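Cobalt-precorrin-5B C(1)-methyltransferase (Archaeoglobus fulgidus, PDB 1SR8) probably catalyses the S-adenosylmethionine-dependent methylation of C-1 in cobalt-precorrin-5B, giving cobalt-precorrin-6A on the anaerobic route to adenosylcobalamin. Local coordinates at residues Ile213-Lys218 and Gly256-Trp261; Trp220-Lys225 and Ile250-Pro255. All coordinates share one frame; numbering follows the deposited sequence.

Contact 1: residues Ile213-Lys218 and Gly256-Trp261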
ATOM      1  N   ILE A 213      -9.752  -9.108  12.997  1.00 23.80           N
ATOM      2  CA  ILE A 213      -8.379  -9.386  12.560  1.00 23.98           C
ATOM      3  C   ILE A 213      -8.447  -9.754  11.071  1.00 24.66           C
ATOM      4  O   ILE A 213      -8.866 -10.860  10.719  1.00 24.77           O
ATOM      5  CB  ILE A 213      -7.774 -10.575  13.352  1.00 23.44           C
ATOM      6  CG1 ILE A 213      -7.935 -10.336  14.856  1.00 22.76           C
ATOM      7  CG2 ILE A 213      -6.295 -10.742  13.002  1.00 20.38           C
ATOM      8  CD1 ILE A 213      -7.624 -11.553  15.714  1.00 22.64           C
ATOM      9  N   THR A 214      -8.044  -8.827  10.203  1.00 23.85           N
ATOM     10  CA  THR A 214      -8.107  -9.063   8.765  1.00 23.93           C
ATOM     11  C   THR A 214      -6.746  -9.266   8.102  1.00 24.30           C
ATOM     12  O   THR A 214      -5.721  -8.849   8.632  1.00 24.22           O
ATOM     13  CB  THR A 214      -8.871  -7.916   8.070  1.00 23.12           C
ATOM     14  OG1 THR A 214      -8.060  -6.731   8.018  1.00 22.78           O
ATOM     15  CG2 THR A 214     -10.141  -7.614   8.852  1.00 21.82           C
ATOM     16  N   THR A 215      -6.753  -9.924   6.941  1.00 24.87           N
ATOM     17  CA  THR A 215      -5.529 -10.226   6.192  1.00 25.02           C
ATOM     18  C   THR A 215      -5.016  -9.112   5.272  1.00 25.26           C
ATOM     19  O   THR A 215      -3.823  -9.053   4.963  1.00 26.31           O
ATOM     20  CB  THR A 215      -5.700 -11.511   5.342  1.00 23.95           C
ATOM     21  OG1 THR A 215      -6.870 -11.395   4.527  1.00 24.97           O
ATOM     22  CG2 THR A 215      -5.829 -12.722   6.230  1.00 22.30           C
ATOM     23  N   GLY A 216      -5.907  -8.236   4.833  1.00 24.89           N
ATOM     24  CA  GLY A 216      -5.490  -7.163   3.958  1.00 24.06           C
ATOM     25  C   GLY A 216      -6.554  -6.096   3.866  1.00 25.99           C
ATOM     26  O   GLY A 216      -7.567  -6.162   4.568  1.00 26.93           O
ATOM     27  N   ARG A 217      -6.342  -5.117   2.995  1.00 24.82           N
ATOM     28  CA  ARG A 217      -7.290  -4.028   2.835  1.00 24.61           C
ATOM     29  C   ARG A 217      -8.681  -4.479   2.387  1.00 24.97           C
ATOM     30  O   ARG A 217      -9.676  -3.960   2.871  1.00 24.64           O
ATOM     31  CB  ARG A 217      -6.736  -2.992   1.851  1.00 24.61           C
ATOM     32  CG  ARG A 217      -7.615  -1.749   1.653  1.00 23.89           C
ATOM     33  CD  ARG A 217      -7.783  -0.955   2.947  1.00 22.60           C
ATOM     34  NE  ARG A 217      -8.409   0.337   2.689  1.00 21.69           N
ATOM     35  CZ  ARG A 217      -8.374   1.365   3.532  1.00 22.16           C
ATOM     36  NH1 ARG A 217      -7.749   1.246   4.695  1.00 21.66           N
ATOM     37  NH2 ARG A 217      -8.925   2.522   3.195  1.00 21.77           N
ATOM     38  N   LYS A 218      -8.765  -5.431   1.464  1.00 26.34           N
ATOM     39  CA  LYS A 218     -10.077  -5.879   1.003  1.00 28.00           C
ATOM     40  C   LYS A 218     -10.841  -6.522   2.146  1.00 27.02           C
ATOM     41  O   LYS A 218     -12.040  -6.287   2.299  1.00 27.26           O
ATOM     42  CB  LYS A 218      -9.940  -6.861  -0.166  1.00 29.85           C
ATOM     43  CG  LYS A 218      -9.143  -6.272  -1.336  1.00 35.88           C
ATOM     44  CD  LYS A 218      -9.135  -7.168  -2.581  1.00 37.40           C
ATOM     45  CE  LYS A 218      -7.832  -7.002  -3.380  1.00 39.92           C
ATOM     46  NZ  LYS A 218      -7.571  -5.597  -3.834  1.00 41.06           N
ATOM     47  N   GLY A 256      -5.929 -17.357   0.487  1.00 38.12           N
ATOM     48  CA  GLY A 256      -4.487 -17.291   0.327  1.00 38.44           C
ATOM     49  C   GLY A 256      -3.674 -17.075   1.583  1.00 38.89           C
ATOM     50  O   GLY A 256      -2.798 -17.877   1.899  1.00 39.11           O
ATOM     51  N   LEU A 257      -3.958 -15.991   2.299  1.00 39.21           N
ATOM     52  CA  LEU A 257      -3.225 -15.661   3.514  1.00 39.80           C
ATOM     53  C   LEU A 257      -3.671 -16.461   4.729  1.00 41.47           C
ATOM     54  O   LEU A 257      -2.877 -16.717   5.636  1.00 42.07           O
ATOM     55  CB  LEU A 257      -3.341 -14.162   3.799  1.00 38.91           C
ATOM     56  CG  LEU A 257      -2.576 -13.265   2.827  1.00 36.54           C
ATOM     57  CD1 LEU A 257      -3.038 -11.834   2.943  1.00 39.59           C
ATOM     58  CD2 LEU A 257      -1.101 -13.372   3.128  1.00 38.61           C
ATOM     59  N   LEU A 258      -4.938 -16.859   4.751  1.00 43.37           N
ATOM     60  CA  LEU A 258      -5.455 -17.641   5.868  1.00 44.88           C
ATOM     61  C   LEU A 258      -4.800 -19.023   5.953  1.00 46.34           C
ATOM     62  O   LEU A 258      -4.507 -19.510   7.045  1.00 45.91           O
ATOM     63  CB  LEU A 258      -6.977 -17.787   5.757  1.00 45.36           C
ATOM     64  CG  LEU A 258      -7.794 -16.528   6.048  1.00 45.35           C
ATOM     65  CD1 LEU A 258      -9.273 -16.820   5.868  1.00 45.36           C
ATOM     66  CD2 LEU A 258      -7.510 -16.057   7.468  1.00 44.48           C
ATOM     67  N   LYS A 259      -4.567 -19.659   4.808  1.00 48.68           N
ATOM     68  CA  LYS A 259      -3.937 -20.975   4.826  1.00 50.47           C
ATOM     69  C   LYS A 259      -2.452 -20.830   5.154  1.00 49.51           C
ATOM     70  O   LYS A 259      -1.835 -21.752   5.687  1.00 48.60           O
ATOM     71  CB  LYS A 259      -4.128 -21.698   3.486  1.00 52.62           C
ATOM     72  CG  LYS A 259      -3.590 -20.952   2.293  1.00 55.86           C
ATOM     73  CD  LYS A 259      -3.665 -21.801   1.033  1.00 57.61           C
ATOM     74  CE  LYS A 259      -3.091 -21.043  -0.156  1.00 58.01           C
ATOM     75  NZ  LYS A 259      -1.732 -20.498   0.151  1.00 57.75           N
ATOM     76  N   ILE A 260      -1.880 -19.669   4.844  1.00 48.67           N
ATOM     77  CA  ILE A 260      -0.475 -19.421   5.152  1.00 48.79           C
ATOM     78  C   ILE A 260      -0.333 -19.326   6.671  1.00 49.23           C
ATOM     79  O   ILE A 260       0.619 -19.841   7.249  1.00 49.62           O
ATOM     80  CB  ILE A 260       0.029 -18.104   4.515  1.00 48.52           C
ATOM     81  CG1 ILE A 260      -0.010 -18.212   2.991  1.00 48.14           C
ATOM     82  CG2 ILE A 260       1.440 -17.804   4.984  1.00 47.44           C
ATOM     83  CD1 ILE A 260       0.453 -16.964   2.270  1.00 48.34           C
ATOM     84  N   TRP A 261      -1.283 -18.662   7.319  1.00 49.36           N
ATOM     85  CA  TRP A 261      -1.245 -18.537   8.769  1.00 49.62           C
ATOM     86  C   TRP A 261      -1.607 -19.874   9.418  1.00 50.61           C
ATOM     87  O   TRP A 261      -0.913 -20.356  10.316  1.00 50.68           O
ATOM     88  CB  TRP A 261      -2.229 -17.461   9.233  1.00 47.56           C
ATOM     89  CG  TRP A 261      -2.778 -17.748  10.589  1.00 45.54           C
ATOM     90  CD1 TRP A 261      -2.099 -17.726  11.768  1.00 45.31           C
ATOM     91  CD2 TRP A 261      -4.103 -18.200  10.896  1.00 45.12           C
ATOM     92  NE1 TRP A 261      -2.913 -18.143  12.792  1.00 45.40           N
ATOM     93  CE2 TRP A 261      -4.151 -18.440  12.284  1.00 44.64           C
ATOM     94  CE3 TRP A 261      -5.256 -18.430  10.128  1.00 44.81           C
ATOM     95  CZ2 TRP A 261      -5.306 -18.899  12.926  1.00 44.17           C
ATOM     96  CZ3 TRP A 261      -6.407 -18.888  10.767  1.00 44.74           C
ATOM     97  CH2 TRP A 261      -6.421 -19.116  12.153  1.00 44.04           C
TER
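Thr215 and Leu257 mark the closest approach of the two backbones, 6.5 Å from CA to CA, where the chain leaves strand 210-214 and passes the first turn of helix 255-262. Both residues direct their CB toward the opposite segment, and the contact is built round this pair. The two side chains run past each other in opposite senses, so that each one lies along the base of the other. Leu257 CD1 reaches Thr215 CB at 3.6 Å and also touches the backbone there, 3.5 Å from Thr215 O. In return the methyl CG2 of Thr215 rests against Leu257 CB at 3.8 Å. A chi1 of 53° sets OG1 between the backbone N and the carbonyl carbon, which leaves CG2 anti to that carbon and facing the helix; OG1 accepts a weak hydrogen bond from Phe254 N. The threonine is thereby divided: its hydroxyl serves the backbone just ahead of the helix, its methyl the leucines. Leu258 adds a lighter touch, its CD2 lying 3.9 Å from Thr215 CG2 with the two side chains crossing nearly at right angles. No hydrogen bond joins the two segments, and the 144 Å² buried between them comes from van der Waals contact. Beyond it, Leu258 packs on Ile239 and Ile251, while Leu257 meets Val237. Thr215 is followed by Gly216, the N-cap of helix 217-226; this is a strand-to-helix turn at the C-terminal ends of the strands in the parallel sheet of an alpha/beta domain, packed against the helix that follows the neighbouring strand.

Contact 2: residues Trp220-Lys225 and Ile250-Pro255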
ATOM      1  N   TRP A 220     -10.378  -5.940   5.308  1.00 22.76           N
ATOM      2  CA  TRP A 220     -10.656  -4.846   6.228  1.00 21.41           C
ATOM      3  C   TRP A 220     -11.944  -4.143   5.817  1.00 22.42           C
ATOM      4  O   TRP A 220     -12.771  -3.808   6.659  1.00 22.35           O
ATOM      5  CB  TRP A 220      -9.481  -3.865   6.195  1.00 19.75           C
ATOM      6  CG  TRP A 220      -9.570  -2.704   7.145  1.00 18.99           C
ATOM      7  CD1 TRP A 220      -9.141  -2.666   8.443  1.00 17.00           C
ATOM      8  CD2 TRP A 220     -10.054  -1.389   6.844  1.00 18.14           C
ATOM      9  NE1 TRP A 220      -9.319  -1.409   8.963  1.00 17.14           N
ATOM     10  CE2 TRP A 220      -9.880  -0.604   8.006  1.00 17.49           C
ATOM     11  CE3 TRP A 220     -10.616  -0.799   5.706  1.00 16.59           C
ATOM     12  CZ2 TRP A 220     -10.244   0.745   8.062  1.00 19.15           C
ATOM     13  CZ3 TRP A 220     -10.978   0.543   5.759  1.00 19.74           C
ATOM     14  CH2 TRP A 220     -10.790   1.302   6.933  1.00 19.83           C
ATOM     15  N   LEU A 221     -12.104  -3.916   4.515  1.00 23.45           N
ATOM     16  CA  LEU A 221     -13.290  -3.259   3.980  1.00 24.20           C
ATOM     17  C   LEU A 221     -14.497  -4.149   4.208  1.00 25.50           C
ATOM     18  O   LEU A 221     -15.588  -3.670   4.515  1.00 25.77           O
ATOM     19  CB  LEU A 221     -13.132  -2.992   2.479  1.00 23.20           C
ATOM     20  CG  LEU A 221     -12.185  -1.850   2.096  1.00 24.02           C
ATOM     21  CD1 LEU A 221     -11.948  -1.832   0.594  1.00 23.02           C
ATOM     22  CD2 LEU A 221     -12.779  -0.535   2.548  1.00 22.34           C
ATOM     23  N   TYR A 222     -14.295  -5.450   4.061  1.00 26.57           N
ATOM     24  CA  TYR A 222     -15.381  -6.392   4.264  1.00 27.99           C
ATOM     25  C   TYR A 222     -15.852  -6.344   5.706  1.00 27.36           C
ATOM     26  O   TYR A 222     -17.042  -6.267   5.969  1.00 28.09           O
ATOM     27  CB  TYR A 222     -14.926  -7.805   3.938  1.00 29.63           C
ATOM     28  CG  TYR A 222     -16.050  -8.807   3.953  1.00 33.91           C
ATOM     29  CD1 TYR A 222     -16.927  -8.920   2.867  1.00 33.96           C
ATOM     30  CD2 TYR A 222     -16.235  -9.657   5.046  1.00 35.01           C
ATOM     31  CE1 TYR A 222     -17.956  -9.863   2.870  1.00 36.35           C
ATOM     32  CE2 TYR A 222     -17.258 -10.600   5.062  1.00 37.08           C
ATOM     33  CZ  TYR A 222     -18.113 -10.702   3.972  1.00 37.90           C
ATOM     34  OH  TYR A 222     -19.105 -11.663   3.975  1.00 40.08           O
ATOM     35  N   ALA A 223     -14.910  -6.395   6.638  1.00 27.24           N
ATOM     36  CA  ALA A 223     -15.237  -6.357   8.060  1.00 28.16           C
ATOM     37  C   ALA A 223     -15.931  -5.045   8.439  1.00 29.49           C
ATOM     38  O   ALA A 223     -16.848  -5.037   9.258  1.00 30.35           O
ATOM     39  CB  ALA A 223     -13.967  -6.544   8.897  1.00 25.52           C
ATOM     40  N   ARG A 224     -15.481  -3.941   7.851  1.00 30.78           N
ATOM     41  CA  ARG A 224     -16.050  -2.623   8.114  1.00 32.47           C
ATOM     42  C   ARG A 224     -17.532  -2.632   7.799  1.00 34.93           C
ATOM     43  O   ARG A 224     -18.342  -1.996   8.483  1.00 35.42           O
ATOM     44  CB  ARG A 224     -15.385  -1.570   7.225  1.00 31.85           C
ATOM     45  CG  ARG A 224     -13.997  -1.158   7.636  1.00 32.03           C
ATOM     46  CD  ARG A 224     -14.052   0.192   8.305  1.00 35.15           C
ATOM     47  NE  ARG A 224     -14.544   1.227   7.397  1.00 38.10           N
ATOM     48  CZ  ARG A 224     -14.948   2.437   7.784  1.00 39.76           C
ATOM     49  NH1 ARG A 224     -14.924   2.768   9.068  1.00 41.27           N
ATOM     50  NH2 ARG A 224     -15.378   3.318   6.888  1.00 40.97           N
ATOM     51  N   LYS A 225     -17.870  -3.365   6.744  1.00 35.71           N
ATOM     52  CA  LYS A 225     -19.232  -3.459   6.256  1.00 36.47           C
ATOM     53  C   LYS A 225     -20.090  -4.507   6.963  1.00 35.72           C
ATOM     54  O   LYS A 225     -21.196  -4.200   7.409  1.00 35.70           O
ATOM     55  CB  LYS A 225     -19.190  -3.729   4.744  1.00 38.56           C
ATOM     56  CG  LYS A 225     -20.539  -3.704   4.041  1.00 43.76           C
ATOM     57  CD  LYS A 225     -20.388  -3.613   2.519  1.00 46.19           C
ATOM     58  CE  LYS A 225     -21.748  -3.425   1.837  1.00 49.05           C
ATOM     59  NZ  LYS A 225     -21.641  -3.104   0.373  1.00 50.13           N
ATOM     60  N   ILE A 250     -12.625 -11.508  15.798  1.00 32.44           N
ATOM     61  CA  ILE A 250     -13.203 -12.175  14.651  1.00 33.30           C
ATOM     62  C   ILE A 250     -12.115 -12.131  13.575  1.00 33.17           C
ATOM     63  O   ILE A 250     -11.424 -11.125  13.428  1.00 33.09           O
ATOM     64  CB  ILE A 250     -14.512 -11.466  14.180  1.00 34.04           C
ATOM     65  CG1 ILE A 250     -15.351 -12.435  13.347  1.00 34.85           C
ATOM     66  CG2 ILE A 250     -14.199 -10.212  13.364  1.00 33.28           C
ATOM     67  CD1 ILE A 250     -16.706 -11.881  12.959  1.00 36.80           C
ATOM     68  N   ILE A 251     -11.927 -13.240  12.866  1.00 32.94           N
ATOM     69  CA  ILE A 251     -10.924 -13.300  11.806  1.00 32.75           C
ATOM     70  C   ILE A 251     -11.592 -13.230  10.437  1.00 32.41           C
ATOM     71  O   ILE A 251     -12.484 -14.020  10.130  1.00 31.56           O
ATOM     72  CB  ILE A 251     -10.091 -14.602  11.883  1.00 31.63           C
ATOM     73  CG1 ILE A 251      -9.347 -14.658  13.220  1.00 31.07           C
ATOM     74  CG2 ILE A 251      -9.111 -14.661  10.716  1.00 30.94           C
ATOM     75  CD1 ILE A 251      -8.582 -15.935  13.445  1.00 29.04           C
ATOM     76  N   VAL A 252     -11.166 -12.270   9.624  1.00 33.01           N
ATOM     77  CA  VAL A 252     -11.705 -12.100   8.278  1.00 33.40           C
ATOM     78  C   VAL A 252     -10.533 -12.056   7.297  1.00 34.53           C
ATOM     79  O   VAL A 252      -9.601 -11.268   7.470  1.00 34.72           O
ATOM     80  CB  VAL A 252     -12.514 -10.788   8.155  1.00 33.60           C
ATOM     81  CG1 VAL A 252     -13.147 -10.692   6.770  1.00 30.63           C
ATOM     82  CG2 VAL A 252     -13.569 -10.721   9.258  1.00 32.08           C
ATOM     83  N   GLY A 253     -10.564 -12.910   6.280  1.00 34.55           N
ATOM     84  CA  GLY A 253      -9.482 -12.914   5.317  1.00 34.80           C
ATOM     85  C   GLY A 253      -9.746 -13.784   4.107  1.00 35.37           C
ATOM     86  O   GLY A 253     -10.725 -14.526   4.058  1.00 35.45           O
ATOM     87  N   PHE A 254      -8.865 -13.682   3.119  1.00 35.93           N
ATOM     88  CA  PHE A 254      -8.992 -14.477   1.910  1.00 35.27           C
ATOM     89  C   PHE A 254      -8.192 -15.768   2.062  1.00 35.20           C
ATOM     90  O   PHE A 254      -7.190 -15.814   2.780  1.00 34.73           O
ATOM     91  CB  PHE A 254      -8.510 -13.683   0.691  1.00 34.19           C
ATOM     92  CG  PHE A 254      -9.384 -12.503   0.352  1.00 33.74           C
ATOM     93  CD1 PHE A 254      -9.318 -11.328   1.093  1.00 35.48           C
ATOM     94  CD2 PHE A 254     -10.283 -12.567  -0.702  1.00 34.42           C
ATOM     95  CE1 PHE A 254     -10.137 -10.230   0.785  1.00 33.91           C
ATOM     96  CE2 PHE A 254     -11.104 -11.477  -1.015  1.00 34.18           C
ATOM     97  CZ  PHE A 254     -11.027 -10.309  -0.268  1.00 33.58           C
ATOM     98  N   PRO A 255      -8.633 -16.836   1.388  1.00 35.07           N
ATOM     99  CA  PRO A 255      -8.021 -18.166   1.398  1.00 35.33           C
ATOM    100  C   PRO A 255      -6.494 -18.184   1.362  1.00 36.99           C
ATOM    101  O   PRO A 255      -5.847 -18.928   2.109  1.00 36.88           O
ATOM    102  CB  PRO A 255      -8.624 -18.817   0.164  1.00 35.27           C
ATOM    103  CG  PRO A 255      -9.996 -18.232   0.130  1.00 35.06           C
ATOM    104  CD  PRO A 255      -9.730 -16.779   0.404  1.00 34.99           C
TER
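Val252 meets helix 217-226 through both of its methyls, each taking a different helical residue. The apolar contacts carry the interface. CG1, placed anti to the backbone N (chi1 -176°), comes within 3.7 Å of Tyr222 CD2, approaching the ring obliquely while the two side chains cross at about a right angle. CG2 points to Ala223 instead and stops 4.2 Å from its CB. The short side chain of Ala223 is consistent with its forming, with Val252, the nearest backbone pair, 6.7 Å between CA atoms. All three residues direct their CB toward the opposite segment, and 124 Å² is buried between the segments.

No hydrogen bond crosses between the segments; the one from Arg224 N to Trp220 O, at 3.0 Å, is internal to the helix. Thus 220-225 meets 250-255 through apolar side chains. The helix spans more than one strand: Ala223 also touches Ala212 and Thr214, and Tyr222 reaches Val280. Strand 210-214, helix 217-226 and the parallel neighbour 231-234 form a beta-alpha-beta crossover, whose helix also covers strand 248-253 in the alpha/beta domain.

In the fold
The centres of contacts 1 and 2 lie about 8 Å apart, beside the same four-stranded parallel sheet. Its middle strands, 210-214 and 248-253, are joined by probable hydrogen bonds from Ile213 N to Ile250 O (2.7 Å) and from Val252 N to Ile213 O (2.9 Å). Along the chain, contact 2 is nested within contact 1. Contact 1 packs the turn before helix 217-226 on the helix that follows strand 248-253; contact 2 uses helix 217-226 itself. They relate strand-helix units adjacent in the sheet but separated in the chain by strand 231-234 and helix 239-242. The two helices lie on opposite sheet faces: Val252 points to 217-226, while Ile251 packs on Leu258 and Trp261 of 255-262.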